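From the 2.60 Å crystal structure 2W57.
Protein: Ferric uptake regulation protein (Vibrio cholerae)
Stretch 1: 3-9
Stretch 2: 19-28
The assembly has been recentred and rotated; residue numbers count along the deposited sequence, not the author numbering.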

# COMPACT_ATOMS: atom_id res chain seq x y z
N ASP A 3 12.42 29.19 -4.80
CA ASP A 3 11.86 29.60 -3.48
C ASP A 3 10.77 28.63 -2.99
O ASP A 3 9.95 28.16 -3.78
N ASN A 4 10.77 28.36 -1.68
CA ASN A 4 9.76 27.50 -1.05
C ASN A 4 8.36 28.12 -0.93
O ASN A 4 7.37 27.39 -0.81
N ASN A 5 8.28 29.45 -0.95
CA ASN A 5 7.00 30.15 -1.02
C ASN A 5 6.34 29.94 -2.37
O ASN A 5 5.14 29.69 -2.45
N GLN A 6 7.13 30.04 -3.43
CA GLN A 6 6.62 29.94 -4.78
C GLN A 6 6.05 28.54 -5.06
O GLN A 6 4.95 28.41 -5.60
N ALA A 7 6.80 27.52 -4.67
CA ALA A 7 6.36 26.13 -4.81
C ALA A 7 5.00 25.91 -4.15
O ALA A 7 4.12 25.30 -4.76
N LEU A 8 4.82 26.42 -2.92
CA LEU A 8 3.53 26.30 -2.22
C LEU A 8 2.43 27.00 -2.98
O LEU A 8 1.38 26.41 -3.26
N LYS A 9 2.67 28.27 -3.33
CA LYS A 9 1.67 29.08 -4.02
C LYS A 9 1.35 28.49 -5.39
O LYS A 9 0.19 28.46 -5.81
N ARG A 19 3.51 24.43 6.89
CA ARG A 19 3.71 24.00 5.52
C ARG A 19 5.16 24.17 5.06
O ARG A 19 5.74 23.24 4.50
N LEU A 20 5.74 25.34 5.32
CA LEU A 20 7.15 25.62 4.95
C LEU A 20 8.15 24.69 5.62
O LEU A 20 9.08 24.19 4.98
N LYS A 21 7.95 24.47 6.92
CA LYS A 21 8.84 23.70 7.77
C LYS A 21 8.79 22.23 7.46
O LYS A 21 9.79 21.52 7.62
N ILE A 22 7.63 21.75 7.04
CA ILE A 22 7.48 20.36 6.67
C ILE A 22 8.04 20.16 5.27
O ILE A 22 8.64 19.13 5.00
N LEU A 23 7.87 21.15 4.40
CA LEU A 23 8.43 21.05 3.05
C LEU A 23 9.96 21.08 3.09
O LEU A 23 10.62 20.25 2.47
N GLU A 24 10.51 22.06 3.81
CA GLU A 24 11.92 22.10 4.14
C GLU A 24 12.45 20.69 4.47
O GLU A 24 13.41 20.22 3.86
N VAL A 25 11.80 20.00 5.41
CA VAL A 25 12.26 18.68 5.79
C VAL A 25 12.23 17.72 4.61
O VAL A 25 13.19 16.99 4.39
N LEU A 26 11.13 17.76 3.86
CA LEU A 26 10.94 16.85 2.73
C LEU A 26 12.05 16.96 1.68
O LEU A 26 12.33 16.00 0.96
N GLN A 27 12.69 18.13 1.63
CA GLN A 27 13.76 18.42 0.68
C GLN A 27 15.15 17.96 1.09
O GLN A 27 16.06 17.97 0.27
N GLN A 28 15.33 17.57 2.35
CA GLN A 28 16.63 17.13 2.85
C GLN A 28 17.01 15.79 2.20
O GLN A 28 16.20 14.87 2.15

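The two helices, 4-9 and 19-26, meet at a steep angle of 106° between their N-to-C directions, with axes 10.5 Å apart at closest approach. The two stretches bury 377 Å², summed over both sides, and a few side chains do the work.

Asn4 is the polar centre. Its CA-to-CB bond points toward the second stretch, its chi1 of -96° lies between wells, and its amide reaches the side chain of Gln27, which also points toward its partner, with chi1 m and chi2 t. The two primary amides pair head to head. Gln27 NE2 donates to Asn4 OD1 at 2.8 Å with a nearly straight N-H...O angle of 165°; in return Asn4 ND2 donates to Gln27 OE1 at 3.2 Å and 155°, a longer and more bent bond. Each amide therefore gives one hydrogen and receives one, so both carbonyl oxygens are satisfied and one N-H of each nitrogen is used. The pairing also brings Asn4 OD1 within 3.4 Å of Gln27 OE1, two acceptors that cannot bond to each other; their proximity is a by-product of the reciprocal arrangement. Asn4 ND2 also lies 3.9 Å from Glu24 N, but that backbone N-H is already spent within its helix on Leu20 O, at 2.8 Å between Glu24 N and Leu20 O.

Next to this amide pair lies a leucine cluster. Leu8, buried and pointing toward the second stretch in the m,t rotamer, touches two leucines: its CD1 packs on Leu20 CD2 at 3.7 Å, and its CD2 on Leu23 CD2 at 4.1 Å. Leu23 points toward the first stretch as t,p, whereas Leu20 leaves its backbone sideways and brings its end nearer as m,t. The same Leu23 CD2 sits 4.0 Å from Asn4 CG, so apolar packing runs right up to the amide carbon.

Leu8 CD1 also meets Arg19 CB at 3.8 Å. Arg19 thus offers aliphatic carbon to the contact, while its guanidinium nitrogens NE, NH1 and NH2 find hydrogen bonds elsewhere in the structure. Asn5 is more peripheral: its CB points away, yet OD1 comes within 3.7 Å of Leu20 CD2, a contact with a methyl that satisfies no acceptor.

The rule to read here is economical: the one pair of side-chain amides that meets across the stretches satisfies itself reciprocally, and leucine methyls fill the space beside it.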

# COMPACT_ATOMS: atom_id res chain seq x y z
CB ASP A 3 11.29 31.01 -3.58
CG ASP A 3 10.94 31.60 -2.22
OD1 ASP A 3 11.54 31.20 -1.20
OD2 ASP A 3 10.05 32.48 -2.18
CB ASN A 4 10.24 27.04 0.33
CG ASN A 4 10.89 25.66 0.31
OD1 ASN A 4 11.17 25.10 -0.74
ND2 ASN A 4 11.13 25.10 1.49
CB ASN A 5 7.18 31.65 -0.81
CG ASN A 5 7.29 32.03 0.65
OD1 ASN A 5 7.98 31.38 1.43
ND2 ASN A 5 6.61 33.12 1.03
CB GLN A 6 7.71 30.31 -5.80
CG GLN A 6 7.18 30.68 -7.20
CD GLN A 6 6.09 31.73 -7.14
OE1 GLN A 6 6.27 32.79 -6.54
NE2 GLN A 6 4.95 31.43 -7.75
CB ALA A 7 7.40 25.18 -4.24
CB LEU A 8 3.59 26.82 -0.77
CG LEU A 8 4.25 26.04 0.37
CD1 LEU A 8 3.97 26.74 1.67
CD2 LEU A 8 3.74 24.63 0.45
CB LYS A 9 2.12 30.53 -4.16
CG LYS A 9 2.27 31.26 -2.83
CD LYS A 9 2.00 32.76 -2.98
CE LYS A 9 2.77 33.59 -1.97
NZ LYS A 9 4.22 33.61 -2.29
CB ARG A 19 2.76 24.73 4.60
CG ARG A 19 1.34 24.21 4.69
CD ARG A 19 0.39 24.92 3.75
NE ARG A 19 -0.89 24.25 3.82
CZ ARG A 19 -2.06 24.75 3.42
NH1 ARG A 19 -2.14 25.98 2.91
NH2 ARG A 19 -3.16 24.01 3.57
CB LEU A 20 7.52 27.07 5.29
CG LEU A 20 6.85 28.24 4.56
CD1 LEU A 20 7.32 29.55 5.13
CD2 LEU A 20 7.08 28.20 3.04
CB LYS A 21 8.47 23.92 9.24
CG LYS A 21 8.93 25.26 9.77
CD LYS A 21 8.63 25.38 11.25
CE LYS A 21 9.08 26.73 11.80
NZ LYS A 21 10.53 26.75 12.04
CB ILE A 22 6.00 19.89 6.76
CG1 ILE A 22 5.60 19.78 8.24
CG2 ILE A 22 5.81 18.57 6.03
CD1 ILE A 22 4.15 19.52 8.48
CB LEU A 23 7.86 22.15 2.14
CG LEU A 23 8.30 22.23 0.67
CD1 LEU A 23 7.99 20.94 -0.09
CD2 LEU A 23 7.62 23.42 0.01
CB GLU A 24 12.11 23.00 5.35
CG GLU A 24 13.48 23.59 5.56
CD GLU A 24 13.40 24.93 6.32
OE1 GLU A 24 14.45 25.45 6.80
OE2 GLU A 24 12.26 25.48 6.43
CB VAL A 25 11.49 18.08 6.99
CG1 VAL A 25 11.79 16.59 7.13
CG2 VAL A 25 11.86 18.82 8.28
CB LEU A 26 9.56 17.05 2.10
CG LEU A 26 8.43 16.38 2.89
CD1 LEU A 26 7.07 16.87 2.44
CD2 LEU A 26 8.54 14.87 2.78
CB GLN A 27 13.79 19.91 0.37
CG GLN A 27 12.73 20.35 -0.59
CD GLN A 27 12.36 21.80 -0.39
OE1 GLN A 27 12.54 22.35 0.69
NE2 GLN A 27 11.85 22.42 -1.43
CB GLN A 28 16.63 17.03 4.38
CG GLN A 28 16.62 18.39 5.14
CD GLN A 28 16.29 18.24 6.64
OE1 GLN A 28 16.12 17.12 7.15
NE2 GLN A 28 16.18 19.37 7.36